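Local coordinates for polyketide synthase PksR (Bacillus subtilis, PDB 4U3V), which takes part in intermediate steps of bacillaene antibiotic synthesis and is represented here by its double-hotdog enoyl-isomerase domain, at residues A[33-38]-A[51-56]; A[60-65]-A[76-81]; A[85-90]-A[112-117]; A[96-101]-A[120-125]. One frame throughout, in Å; residues are numbered along the deposited sequence.

Interaction 1 (A[33-38]-A[51-56])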
loop_
_atom_site.group_PDB
_atom_site.type_symbol
_atom_site.label_atom_id
_atom_site.label_comp_id
_atom_site.label_asym_id
_atom_site.label_seq_id
_atom_site.Cartn_x
_atom_site.Cartn_y
_atom_site.Cartn_z
ATOM N N ASP A 33 15.857 -0.990 -5.055
ATOM C CA ASP A 33 15.773 0.360 -4.496
ATOM C C ASP A 33 16.625 0.345 -3.203
ATOM O O ASP A 33 17.056 -0.706 -2.734
ATOM C CB ASP A 33 14.285 0.740 -4.197
ATOM C CG ASP A 33 14.043 2.273 -4.117
ATOM O OD1 ASP A 33 15.013 3.073 -4.089
ATOM O OD2 ASP A 33 12.861 2.705 -4.074
ATOM N N GLN A 34 16.845 1.519 -2.633
ATOM C CA GLN A 34 17.658 1.631 -1.410
ATOM C C GLN A 34 17.012 2.700 -0.551
ATOM O O GLN A 34 16.554 3.724 -1.052
ATOM C CB GLN A 34 19.081 2.118 -1.707
ATOM C CG GLN A 34 19.937 1.202 -2.535
ATOM C CD GLN A 34 21.403 1.565 -2.384
ATOM O OE1 GLN A 34 21.739 2.692 -2.031
ATOM N NE2 GLN A 34 22.267 0.607 -2.650
ATOM N N PHE A 35 17.038 2.477 0.759
ATOM C CA PHE A 35 16.396 3.417 1.699
ATOM C C PHE A 35 17.386 3.732 2.810
ATOM O O PHE A 35 17.984 2.832 3.395
ATOM C CB PHE A 35 15.135 2.802 2.310
ATOM C CG PHE A 35 14.051 2.601 1.314
ATOM C CD1 PHE A 35 13.221 3.659 0.988
ATOM C CD2 PHE A 35 13.969 1.417 0.584
ATOM C CE1 PHE A 35 12.224 3.512 0.001
ATOM C CE2 PHE A 35 12.983 1.276 -0.403
ATOM C CZ PHE A 35 12.131 2.322 -0.701
ATOM N N THR A 36 17.559 5.016 3.082
ATOM C CA THR A 36 18.580 5.429 4.068
ATOM C C THR A 36 17.915 6.016 5.335
ATOM O O THR A 36 16.794 6.521 5.304
ATOM C CB THR A 36 19.550 6.435 3.428
ATOM O OG1 THR A 36 20.679 6.636 4.299
ATOM C CG2 THR A 36 18.876 7.753 3.170
ATOM N N TYR A 37 18.599 5.926 6.472
ATOM C CA TYR A 37 18.005 6.295 7.758
ATOM C C TYR A 37 17.405 7.683 7.691
ATOM O O TYR A 37 16.319 7.934 8.224
ATOM C CB TYR A 37 19.078 6.270 8.860
ATOM C CG TYR A 37 18.558 6.571 10.245
ATOM C CD1 TYR A 37 17.848 5.603 10.968
ATOM C CD2 TYR A 37 18.875 7.773 10.888
ATOM C CE1 TYR A 37 17.406 5.847 12.258
ATOM C CE2 TYR A 37 18.393 8.042 12.166
ATOM C CZ TYR A 37 17.674 7.072 12.841
ATOM O OH TYR A 37 17.260 7.279 14.145
ATOM N N ASP A 38 18.138 8.612 7.101
ATOM C CA ASP A 38 17.802 10.024 7.264
ATOM C C ASP A 38 16.803 10.592 6.252
ATOM O O ASP A 38 16.432 11.747 6.369
ATOM C CB ASP A 38 19.059 10.893 7.242
ATOM C CG ASP A 38 19.875 10.784 8.518
ATOM O OD1 ASP A 38 19.316 10.394 9.564
ATOM O OD2 ASP A 38 21.087 11.089 8.469
ATOM N N ARG A 51 12.734 3.230 13.242
ATOM C CA ARG A 51 12.315 3.546 11.859
ATOM C C ARG A 51 12.098 2.270 11.054
ATOM O O ARG A 51 13.037 1.513 10.833
ATOM C CB ARG A 51 13.337 4.465 11.236
ATOM C CG ARG A 51 13.461 5.745 12.057
ATOM C CD ARG A 51 13.976 6.918 11.270
ATOM N NE ARG A 51 14.389 8.000 12.177
ATOM C CZ ARG A 51 15.123 9.054 11.823
ATOM N NH1 ARG A 51 15.566 9.194 10.573
ATOM N NH2 ARG A 51 15.421 9.987 12.724
ATOM N N VAL A 52 10.836 1.937 10.786
ATOM C CA VAL A 52 10.480 0.667 10.164
ATOM C C VAL A 52 9.976 0.969 8.756
ATOM O O VAL A 52 9.141 1.856 8.585
ATOM C CB VAL A 52 9.334 0.000 10.948
ATOM C CG1 VAL A 52 8.784 -1.214 10.204
ATOM C CG2 VAL A 52 9.775 -0.344 12.375
ATOM N N LEU A 53 10.556 0.342 7.729
ATOM C CA LEU A 53 10.135 0.692 6.363
ATOM C C LEU A 53 8.641 0.390 6.216
ATOM O O LEU A 53 8.173 -0.689 6.617
ATOM C CB LEU A 53 10.952 -0.134 5.351
ATOM C CG LEU A 53 10.842 0.291 3.884
ATOM C CD1 LEU A 53 11.441 1.680 3.713
ATOM C CD2 LEU A 53 11.614 -0.719 3.045
ATOM N N VAL A 54 7.875 1.330 5.634
ATOM C CA VAL A 54 6.438 1.115 5.580
ATOM C C VAL A 54 6.121 -0.105 4.705
ATOM O O VAL A 54 6.738 -0.306 3.646
ATOM C CB VAL A 54 5.663 2.349 5.078
ATOM C CG1 VAL A 54 5.693 3.466 6.109
ATOM C CG2 VAL A 54 6.199 2.805 3.729
ATOM N N GLY A 55 5.160 -0.913 5.143
ATOM C CA GLY A 55 4.764 -2.116 4.381
ATOM C C GLY A 55 4.246 -1.829 2.966
ATOM O O GLY A 55 4.381 -2.657 2.060
ATOM N N ALA A 56 3.716 -0.621 2.776
ATOM C CA ALA A 56 3.309 -0.137 1.449
ATOM C C ALA A 56 4.396 -0.229 0.357
ATOM O O ALA A 56 4.086 -0.265 -0.840
ATOM C CB ALA A 56 2.771 1.303 1.590
#
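R51 lays its guanidinium flat over one face of the Y37 ring, the two planes only 10° apart and their centres separated by 3.8 Å. The overlap is offset toward the rim of the ring: CZ of R51 sits 3.4 Å from CZ of Y37, while NH1 lies above the CD2–CE2 bond. Farther back along the same arginine, CD makes a CH-pi contact with this face. With CG anti to the backbone N (chi1 -177°), the Y37 ring swings round to the arginine. NH1 of R51 also donates to the carbonyl O of Y37 at 2.8 Å, a bent bond (131° at the hydrogen) that arrives above the carbonyl plane although the oxygen lies in the guanidinium plane. OD1 of D38 stays 4.1 Å from NH1 of R51, too far for a salt bridge.

Two residues on, L53 turns inward and sets CD1 over one face of the buried F35 ring, 3.7 Å from CG of F35. F35 also stacks on H199, from the C-terminal hotdog, so the apolar half of the contact lies near the meeting of the two folds.

Strand 31-36 and the turn after it are thus joined to strand 50-52 and the residues following in two ways: Y37 gives R51 both a cation-pi face and a backbone acceptor, which together should restrict guanidinium rotation, and D38 probably adds a mild electrostatic pull.

Interaction 2 (A[60-65]-A[76-81])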
loop_
_atom_site.group_PDB
_atom_site.type_symbol
_atom_site.label_atom_id
_atom_site.label_comp_id
_atom_site.label_asym_id
_atom_site.label_seq_id
_atom_site.Cartn_x
_atom_site.Cartn_y
_atom_site.Cartn_z
ATOM N N SER A 60 4.431 -1.898 -4.189
ATOM C CA SER A 60 4.973 -1.073 -5.287
ATOM C C SER A 60 6.176 -1.740 -5.991
ATOM O O SER A 60 6.308 -1.648 -7.230
ATOM C CB SER A 60 5.387 0.300 -4.757
ATOM O OG SER A 60 4.201 1.043 -4.346
ATOM N N LEU A 61 7.086 -2.319 -5.209
ATOM C CA LEU A 61 8.223 -3.101 -5.775
ATOM C C LEU A 61 7.729 -4.316 -6.539
ATOM O O LEU A 61 8.257 -4.660 -7.612
ATOM C CB LEU A 61 9.183 -3.556 -4.665
ATOM C CG LEU A 61 10.119 -2.460 -4.169
ATOM C CD1 LEU A 61 10.775 -2.878 -2.850
ATOM C CD2 LEU A 61 11.163 -2.207 -5.260
ATOM N N ALA A 62 6.693 -4.967 -6.019
ATOM C CA ALA A 62 6.131 -6.125 -6.762
ATOM C C ALA A 62 5.541 -5.755 -8.135
ATOM O O ALA A 62 5.776 -6.470 -9.115
ATOM C CB ALA A 62 5.107 -6.887 -5.921
ATOM N N ILE A 63 4.911 -4.592 -8.227
ATOM C CA ILE A 63 4.329 -4.079 -9.476
ATOM C C ILE A 63 5.434 -3.698 -10.474
ATOM O O ILE A 63 5.348 -3.994 -11.676
ATOM C CB ILE A 63 3.421 -2.889 -9.192
ATOM C CG1 ILE A 63 2.155 -3.395 -8.473
ATOM C CG2 ILE A 63 3.094 -2.126 -10.463
ATOM C CD1 ILE A 63 1.328 -2.285 -7.855
ATOM N N GLU A 64 6.505 -3.083 -9.981
ATOM C CA GLU A 64 7.660 -2.843 -10.842
ATOM C C GLU A 64 8.240 -4.125 -11.423
ATOM O O GLU A 64 8.665 -4.124 -12.587
ATOM C CB GLU A 64 8.759 -2.077 -10.103
ATOM C CG GLU A 64 8.350 -0.672 -9.730
ATOM C CD GLU A 64 7.875 0.130 -10.923
ATOM O OE1 GLU A 64 8.435 -0.065 -12.025
ATOM O OE2 GLU A 64 6.885 0.882 -10.789
ATOM N N ALA A 65 8.348 -5.165 -10.601
ATOM C CA ALA A 65 8.920 -6.429 -11.024
ATOM C C ALA A 65 8.033 -7.042 -12.094
ATOM O O ALA A 65 8.539 -7.551 -13.093
ATOM C CB ALA A 65 9.096 -7.385 -9.877
ATOM N N GLY A 76 -1.841 -5.653 -15.081
ATOM C CA GLY A 76 -1.467 -6.914 -14.488
ATOM C C GLY A 76 -2.125 -7.129 -13.136
ATOM O O GLY A 76 -2.967 -6.306 -12.705
ATOM N N ARG A 77 -1.711 -8.205 -12.472
ATOM C CA ARG A 77 -2.172 -8.567 -11.136
ATOM C C ARG A 77 -0.992 -8.917 -10.253
ATOM O O ARG A 77 -0.078 -9.631 -10.673
ATOM C CB ARG A 77 -3.084 -9.801 -11.172
ATOM C CG ARG A 77 -4.207 -9.726 -12.188
ATOM C CD ARG A 77 -5.416 -8.984 -11.642
ATOM N NE ARG A 77 -6.421 -8.789 -12.686
ATOM C CZ ARG A 77 -7.203 -9.755 -13.159
ATOM N NH1 ARG A 77 -7.124 -10.977 -12.646
ATOM N NH2 ARG A 77 -8.069 -9.501 -14.138
ATOM N N ILE A 78 -1.067 -8.509 -8.983
ATOM C CA ILE A 78 -0.300 -9.162 -7.930
ATOM C C ILE A 78 -1.256 -10.027 -7.114
ATOM O O ILE A 78 -2.374 -9.613 -6.872
ATOM C CB ILE A 78 0.296 -8.106 -6.956
ATOM C CG1 ILE A 78 1.026 -6.987 -7.715
ATOM C CG2 ILE A 78 1.126 -8.777 -5.875
ATOM C CD1 ILE A 78 2.152 -7.483 -8.601
ATOM N N SER A 79 -0.811 -11.198 -6.666
ATOM C CA SER A 79 -1.649 -12.060 -5.807
ATOM C C SER A 79 -0.880 -12.524 -4.598
ATOM O O SER A 79 0.334 -12.757 -4.674
ATOM C CB SER A 79 -2.131 -13.296 -6.591
ATOM O OG SER A 79 -2.625 -12.926 -7.867
ATOM N N LYS A 80 -1.595 -12.735 -3.487
ATOM C CA LYS A 80 -1.078 -13.413 -2.310
ATOM C C LYS A 80 0.193 -12.752 -1.764
ATOM O O LYS A 80 1.164 -13.417 -1.387
ATOM C CB LYS A 80 -0.858 -14.912 -2.550
ATOM C CG LYS A 80 -2.052 -15.557 -3.227
ATOM C CD LYS A 80 -2.041 -17.065 -3.072
ATOM C CE LYS A 80 -3.340 -17.652 -3.619
ATOM N NZ LYS A 80 -3.227 -19.129 -3.807
ATOM N N LEU A 81 0.167 -11.426 -1.742
ATOM C CA LEU A 81 1.318 -10.657 -1.224
ATOM C C LEU A 81 1.283 -10.696 0.303
ATOM O O LEU A 81 0.283 -10.313 0.961
ATOM C CB LEU A 81 1.213 -9.218 -1.729
ATOM C CG LEU A 81 2.312 -8.257 -1.290
ATOM C CD1 LEU A 81 3.654 -8.722 -1.872
ATOM C CD2 LEU A 81 1.934 -6.829 -1.739
#
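A62 and I63 on helix 56-69 meet I78 on strand 75-83 in a buried helix-on-strand contact of apolar side chains inside the N-terminal hotdog. The backbones come close, with the CA atoms of I63 and I78 7.0 Å apart, and the area shared is small, about 149 Å² in all, most of the strand's part coming from I78. I78 points toward the helix and fits against two consecutive residues of one turn. Its CG1 lies 3.8 Å from CG1 of I63, the two isoleucine side chains crossing at about a right angle. Beyond it, CD1 bends toward A62, resting 4.0 Å from CB of A62 and 3.8 Å from the carbonyl O of that residue. Two successive turns place this methyl: CG1 is anti to the carbonyl carbon (chi1 -50°), and chi2 of -58° then folds CD1 back instead of extending it.

This is the hotdog arrangement, in which a curved antiparallel sheet wraps a long central helix, and I78 belongs to the wrapping sheet. Beside the small side chain of A62, the end of I78 lies against the helix backbone. That turn is regular, with E64 N hydrogen-bonded to O of S60 and A65 N to O of L61.

L61 and A65 pack on strands 94-102 and 108-116, and A62 also touches L110 of the latter. Strand 75-83 pairs with strand 230-239 of the C-terminal hotdog, whose F238 touches both I63 and I78 at the seam between the two halves.

Interaction 3 (A[85-90]-A[112-117])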
loop_
_atom_site.group_PDB
_atom_site.type_symbol
_atom_site.label_atom_id
_atom_site.label_comp_id
_atom_site.label_asym_id
_atom_site.label_seq_id
_atom_site.Cartn_x
_atom_site.Cartn_y
_atom_site.Cartn_z
ATOM N N SER A 85 8.656 -9.961 7.207
ATOM C CA SER A 85 9.526 -9.465 8.262
ATOM C C SER A 85 9.604 -7.944 8.135
ATOM O O SER A 85 9.807 -7.427 7.037
ATOM C CB SER A 85 10.919 -10.077 8.088
ATOM O OG SER A 85 11.893 -9.319 8.781
ATOM N N PRO A 86 9.400 -7.219 9.245
ATOM C CA PRO A 86 9.574 -5.771 9.136
ATOM C C PRO A 86 11.043 -5.435 8.929
ATOM O O PRO A 86 11.927 -6.169 9.399
ATOM C CB PRO A 86 9.102 -5.245 10.489
ATOM C CG PRO A 86 9.162 -6.427 11.421
ATOM C CD PRO A 86 8.978 -7.657 10.592
ATOM N N ILE A 87 11.305 -4.341 8.229
ATOM C CA ILE A 87 12.664 -3.880 8.050
ATOM C C ILE A 87 12.914 -2.664 8.904
ATOM O O ILE A 87 12.349 -1.602 8.658
ATOM C CB ILE A 87 12.936 -3.520 6.597
ATOM C CG1 ILE A 87 12.702 -4.740 5.700
ATOM C CG2 ILE A 87 14.333 -2.953 6.436
ATOM C CD1 ILE A 87 12.941 -4.425 4.239
ATOM N N VAL A 88 13.834 -2.795 9.863
ATOM C CA VAL A 88 14.215 -1.651 10.712
ATOM C C VAL A 88 15.493 -1.019 10.187
ATOM O O VAL A 88 16.462 -1.717 9.881
ATOM C CB VAL A 88 14.529 -2.094 12.152
ATOM C CG1 VAL A 88 15.017 -0.898 12.964
ATOM C CG2 VAL A 88 13.334 -2.766 12.797
ATOM N N ILE A 89 15.516 0.298 10.089
ATOM C CA ILE A 89 16.673 0.982 9.585
ATOM C C ILE A 89 17.284 1.756 10.739
ATOM O O ILE A 89 16.581 2.518 11.411
ATOM C CB ILE A 89 16.260 1.970 8.504
ATOM C CG1 ILE A 89 15.444 1.202 7.433
ATOM C CG2 ILE A 89 17.458 2.644 7.871
ATOM C CD1 ILE A 89 15.339 1.930 6.125
ATOM N N LYS A 90 18.539 1.441 11.052
ATOM C CA LYS A 90 19.199 2.113 12.176
ATOM C C LYS A 90 20.019 3.281 11.699
ATOM O O LYS A 90 20.314 3.411 10.525
ATOM C CB LYS A 90 20.080 1.139 12.961
ATOM C CG LYS A 90 19.318 -0.028 13.546
ATOM C CD LYS A 90 20.236 -1.039 14.196
ATOM C CE LYS A 90 19.419 -2.093 14.919
ATOM N NZ LYS A 90 18.213 -1.523 15.591
ATOM N N ILE A 112 10.646 -10.330 -2.501
ATOM C CA ILE A 112 11.234 -9.043 -2.175
ATOM C C ILE A 112 12.188 -9.265 -1.023
ATOM O O ILE A 112 11.769 -9.560 0.104
ATOM C CB ILE A 112 10.167 -8.011 -1.723
ATOM C CG1 ILE A 112 8.976 -7.945 -2.691
ATOM C CG2 ILE A 112 10.812 -6.653 -1.549
ATOM C CD1 ILE A 112 9.360 -7.803 -4.129
ATOM N N MET A 113 13.481 -9.074 -1.294
ATOM C CA MET A 113 14.528 -9.366 -0.317
ATOM C C MET A 113 15.182 -8.065 0.087
ATOM O O MET A 113 15.222 -7.103 -0.687
ATOM C CB MET A 113 15.618 -10.261 -0.950
ATOM C CG MET A 113 15.080 -11.416 -1.786
ATOM S SD MET A 113 14.522 -12.710 -0.666
ATOM C CE MET A 113 16.059 -13.327 0.041
ATOM N N TYR A 114 15.724 -8.038 1.300
ATOM C CA TYR A 114 16.524 -6.920 1.722
ATOM C C TYR A 114 17.842 -7.400 2.276
ATOM O O TYR A 114 17.965 -8.550 2.699
ATOM C CB TYR A 114 15.791 -6.086 2.780
ATOM C CG TYR A 114 15.732 -6.726 4.158
ATOM C CD1 TYR A 114 16.540 -6.280 5.186
ATOM C CD2 TYR A 114 14.858 -7.769 4.399
ATOM C CE1 TYR A 114 16.458 -6.852 6.444
ATOM C CE2 TYR A 114 14.771 -8.360 5.645
ATOM C CZ TYR A 114 15.576 -7.892 6.652
ATOM O OH TYR A 114 15.472 -8.459 7.884
ATOM N N ARG A 115 18.825 -6.524 2.226
ATOM C CA ARG A 115 20.169 -6.931 2.624
ATOM C C ARG A 115 20.397 -6.435 4.023
ATOM O O ARG A 115 20.492 -5.226 4.263
ATOM C CB ARG A 115 21.210 -6.416 1.637
ATOM C CG ARG A 115 22.611 -6.952 1.875
ATOM C CD ARG A 115 23.506 -6.550 0.707
ATOM N NE ARG A 115 23.884 -7.706 -0.097
ATOM C CZ ARG A 115 24.283 -7.663 -1.369
ATOM N NH1 ARG A 115 24.261 -6.525 -2.064
ATOM N NH2 ARG A 115 24.607 -8.791 -1.983
ATOM N N GLU A 116 20.394 -7.394 4.950
ATOM C CA GLU A 116 20.527 -7.147 6.388
ATOM C C GLU A 116 21.916 -6.613 6.652
ATOM O O GLU A 116 22.891 -7.312 6.410
ATOM C CB GLU A 116 20.357 -8.488 7.091
ATOM C CG GLU A 116 20.097 -8.454 8.579
ATOM C CD GLU A 116 19.880 -9.854 9.116
ATOM O OE1 GLU A 116 20.675 -10.753 8.760
ATOM O OE2 GLU A 116 18.885 -10.075 9.838
ATOM N N PRO A 117 22.028 -5.334 7.059
ATOM C CA PRO A 117 23.377 -4.754 7.160
ATOM C C PRO A 117 24.280 -5.462 8.185
ATOM O O PRO A 117 25.493 -5.534 7.968
ATOM C CB PRO A 117 23.117 -3.292 7.556
ATOM C CG PRO A 117 21.694 -3.036 7.193
ATOM C CD PRO A 117 20.972 -4.348 7.352
#
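I87 and Y114 mark the closest passage of the two backbones, with CA atoms 8.0 Å apart, a spacing too wide for strand pairing. The 85-90 segment is mostly extended loop, with a weakly bonded strand at about 88-89, whereas 112-117 runs along strand 108-116 of the main sheet. The backbone of I87 pairs instead with L53, and that of Y114 with K123, so the segments belong to different sheets and meet through side chains.

Y114 carries the contact. Its CG lies between the backbone N and the carbonyl carbon (chi1 74°), and the ring projects toward the loop with one face laid on I87. CG1 of I87 sits over the middle of that face, 3.9 Å from the ring centroid and 11° off the normal, in a CH-pi contact. The isoleucine runs past the tyrosine in the opposite direction, which brings its CD1 back to the root of the ring, 3.6 Å from CB of Y114. At the far end of the ring, OH of Y114 approaches OG of S85 to 3.8 Å, beyond hydrogen-bonding range. That serine hydroxyl donates locally to O of P86, at 3.2 Å and from above the carbonyl plane.

I87 also touches Y58 of helix 56-69, so the contact reaches the central helix of the N-terminal hotdog. Chemically it is a dispersion contact between an aliphatic chain and an aromatic face, which joins the loop to the main sheet without a polar bond between the two segments.

Interaction 4 (A[96-101]-A[120-125])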
loop_
_atom_site.group_PDB
_atom_site.type_symbol
_atom_site.label_atom_id
_atom_site.label_comp_id
_atom_site.label_asym_id
_atom_site.label_seq_id
_atom_site.Cartn_x
_atom_site.Cartn_y
_atom_site.Cartn_z
ATOM N N GLU A 96 19.295 -2.123 1.124
ATOM C CA GLU A 96 19.010 -2.402 -0.280
ATOM C C GLU A 96 17.847 -3.377 -0.306
ATOM O O GLU A 96 17.825 -4.335 0.465
ATOM C CB GLU A 96 20.219 -3.100 -0.931
ATOM C CG GLU A 96 21.537 -2.344 -0.959
ATOM C CD GLU A 96 22.677 -3.242 -1.465
ATOM O OE1 GLU A 96 22.708 -3.554 -2.672
ATOM O OE2 GLU A 96 23.460 -3.740 -0.632
ATOM N N LEU A 97 16.896 -3.150 -1.216
ATOM C CA LEU A 97 15.855 -4.090 -1.532
ATOM C C LEU A 97 15.909 -4.506 -3.002
ATOM O O LEU A 97 16.220 -3.709 -3.854
ATOM C CB LEU A 97 14.480 -3.474 -1.278
ATOM C CG LEU A 97 14.023 -3.487 0.177
ATOM C CD1 LEU A 97 14.781 -2.408 0.921
ATOM C CD2 LEU A 97 12.514 -3.278 0.226
ATOM N N GLN A 98 15.603 -5.772 -3.281
ATOM C CA GLN A 98 15.520 -6.244 -4.662
ATOM C C GLN A 98 14.240 -7.054 -4.763
ATOM O O GLN A 98 13.846 -7.727 -3.797
ATOM C CB GLN A 98 16.729 -7.146 -5.006
ATOM C CG GLN A 98 18.011 -6.352 -5.250
ATOM C CD GLN A 98 19.201 -7.197 -5.706
ATOM O OE1 GLN A 98 19.116 -8.418 -5.815
ATOM N NE2 GLN A 98 20.346 -6.546 -5.866
ATOM N N ALA A 99 13.662 -7.107 -5.957
ATOM C CA ALA A 99 12.414 -7.860 -6.166
ATOM C C ALA A 99 12.726 -8.862 -7.239
ATOM O O ALA A 99 12.980 -8.462 -8.362
ATOM C CB ALA A 99 11.296 -6.947 -6.633
ATOM N N LYS A 100 12.894 -10.110 -6.830
ATOM C CA LYS A 100 13.453 -11.175 -7.684
ATOM C C LYS A 100 12.349 -12.158 -8.046
ATOM O O LYS A 100 11.665 -12.668 -7.151
ATOM C CB LYS A 100 14.540 -11.912 -6.929
ATOM C CG LYS A 100 15.732 -11.020 -6.586
ATOM C CD LYS A 100 16.362 -11.365 -5.240
ATOM C CE LYS A 100 17.541 -10.442 -4.937
ATOM N NZ LYS A 100 18.282 -10.789 -3.688
ATOM N N PRO A 101 12.159 -12.410 -9.356
ATOM C CA PRO A 101 11.088 -13.294 -9.789
ATOM C C PRO A 101 11.600 -14.720 -9.879
ATOM O O PRO A 101 12.807 -14.939 -9.958
ATOM C CB PRO A 101 10.723 -12.758 -11.184
ATOM C CG PRO A 101 11.489 -11.475 -11.346
ATOM C CD PRO A 101 12.702 -11.646 -10.488
ATOM N N GLY A 120 25.113 -8.841 5.963
ATOM C CA GLY A 120 25.257 -8.712 4.521
ATOM C C GLY A 120 24.516 -9.800 3.765
ATOM O O GLY A 120 24.731 -9.996 2.571
ATOM N N LEU A 121 23.600 -10.480 4.447
ATOM C CA LEU A 121 22.816 -11.526 3.796
ATOM C C LEU A 121 21.477 -10.934 3.331
ATOM O O LEU A 121 20.850 -10.164 4.063
ATOM C CB LEU A 121 22.536 -12.667 4.777
ATOM C CG LEU A 121 23.725 -13.559 5.156
ATOM C CD1 LEU A 121 23.335 -14.519 6.278
ATOM C CD2 LEU A 121 24.225 -14.324 3.937
ATOM N N TRP A 122 21.059 -11.313 2.132
ATOM C CA TRP A 122 19.651 -11.201 1.724
ATOM C C TRP A 122 18.731 -12.016 2.562
ATOM O O TRP A 122 18.972 -13.199 2.806
ATOM C CB TRP A 122 19.479 -11.579 0.260
ATOM C CG TRP A 122 20.283 -10.720 -0.675
ATOM C CD1 TRP A 122 21.453 -11.081 -1.353
ATOM C CD2 TRP A 122 19.968 -9.373 -1.135
ATOM N NE1 TRP A 122 21.876 -10.068 -2.152
ATOM C CE2 TRP A 122 21.047 -8.993 -2.045
ATOM C CE3 TRP A 122 18.984 -8.422 -0.817
ATOM C CZ2 TRP A 122 21.099 -7.749 -2.647
ATOM C CZ3 TRP A 122 19.025 -7.186 -1.454
ATOM C CH2 TRP A 122 20.080 -6.839 -2.326
ATOM N N LYS A 123 17.616 -11.390 2.945
ATOM C CA LYS A 123 16.570 -11.992 3.765
ATOM C C LYS A 123 15.231 -11.579 3.138
ATOM O O LYS A 123 15.125 -10.467 2.641
ATOM C CB LYS A 123 16.645 -11.383 5.163
ATOM C CG LYS A 123 17.826 -11.859 6.000
ATOM C CD LYS A 123 17.517 -11.742 7.489
ATOM C CE LYS A 123 16.911 -13.024 8.037
ATOM N NZ LYS A 123 17.965 -14.017 8.390
ATOM N N PRO A 124 14.211 -12.457 3.178
ATOM C CA PRO A 124 12.902 -12.083 2.617
ATOM C C PRO A 124 12.114 -11.042 3.450
ATOM O O PRO A 124 12.042 -11.128 4.701
ATOM C CB PRO A 124 12.163 -13.430 2.488
ATOM C CG PRO A 124 12.817 -14.305 3.507
ATOM C CD PRO A 124 14.271 -13.889 3.556
ATOM N N ALA A 125 11.675 -9.980 2.779
ATOM C CA ALA A 125 10.808 -8.981 3.386
ATOM C C ALA A 125 9.346 -9.297 3.047
ATOM O O ALA A 125 8.444 -9.070 3.878
ATOM C CB ALA A 125 11.166 -7.593 2.851
#
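W122 reaches across the intervening strand 108-116 to lie against three alternate residues of strand 94-102: E96, Q98 and K100. The strands that carry them cross at -60°, with axes 8.9 Å apart at closest approach. With CG anti to its carbonyl carbon (chi1 -59°), the indole extends over strand 108-116 toward strand 94-102, and its six-membered ring travels farthest. CH2 of W122 meets CB of E96 at 4.0 Å, and CZ3 lies 3.6 Å from the carbonyl O of E96.

Q98, extended beyond CG, crosses the indole at about a right angle and brings its CD to 3.5 Å from CH2 of W122. K100 is bent at chi2 (145°) and straight thereafter, which as modelled carries NZ over the same face as Q98, 3.5 Å from the centroid of the five-membered ring of W122. The relative placing of the Q98 amide oxygen and the end of K100 is doubtful.

E96 also forms a salt bridge with R115, a residue of the middle strand that itself touches W122. On this outer side of the N-terminal hotdog sheet, the modelled cation-pi contact gives the K100 ammonium an electron-rich face, which would be expected to favour its charged form, while the glutamine adds van der Waals contact.

In the fold
From the N terminus, interaction 1 closes the loop through helix 40-43 and strand 45-47, bringing strand 50-52 to the edge strand 31-36. Helix 56-69 follows directly, and interaction 2 closes the next loop by returning the chain to it along strand 75-83. Interactions 3 and 4 come later and cross, their segments alternating: interaction 3 brings strand 108-116 back to segment 85-90, and interaction 4 brings strand 121-132 back over 108-116 to strand 94-102. Interactions 1 and 3 share the small sheet through backbone pairing of segments 51-56 and 85-90. Interactions 1 and 4 meet where strands 31-36 and 94-102 pair. L61 packs on L97 and I112, linking interaction 2 to interactions 4 and 3.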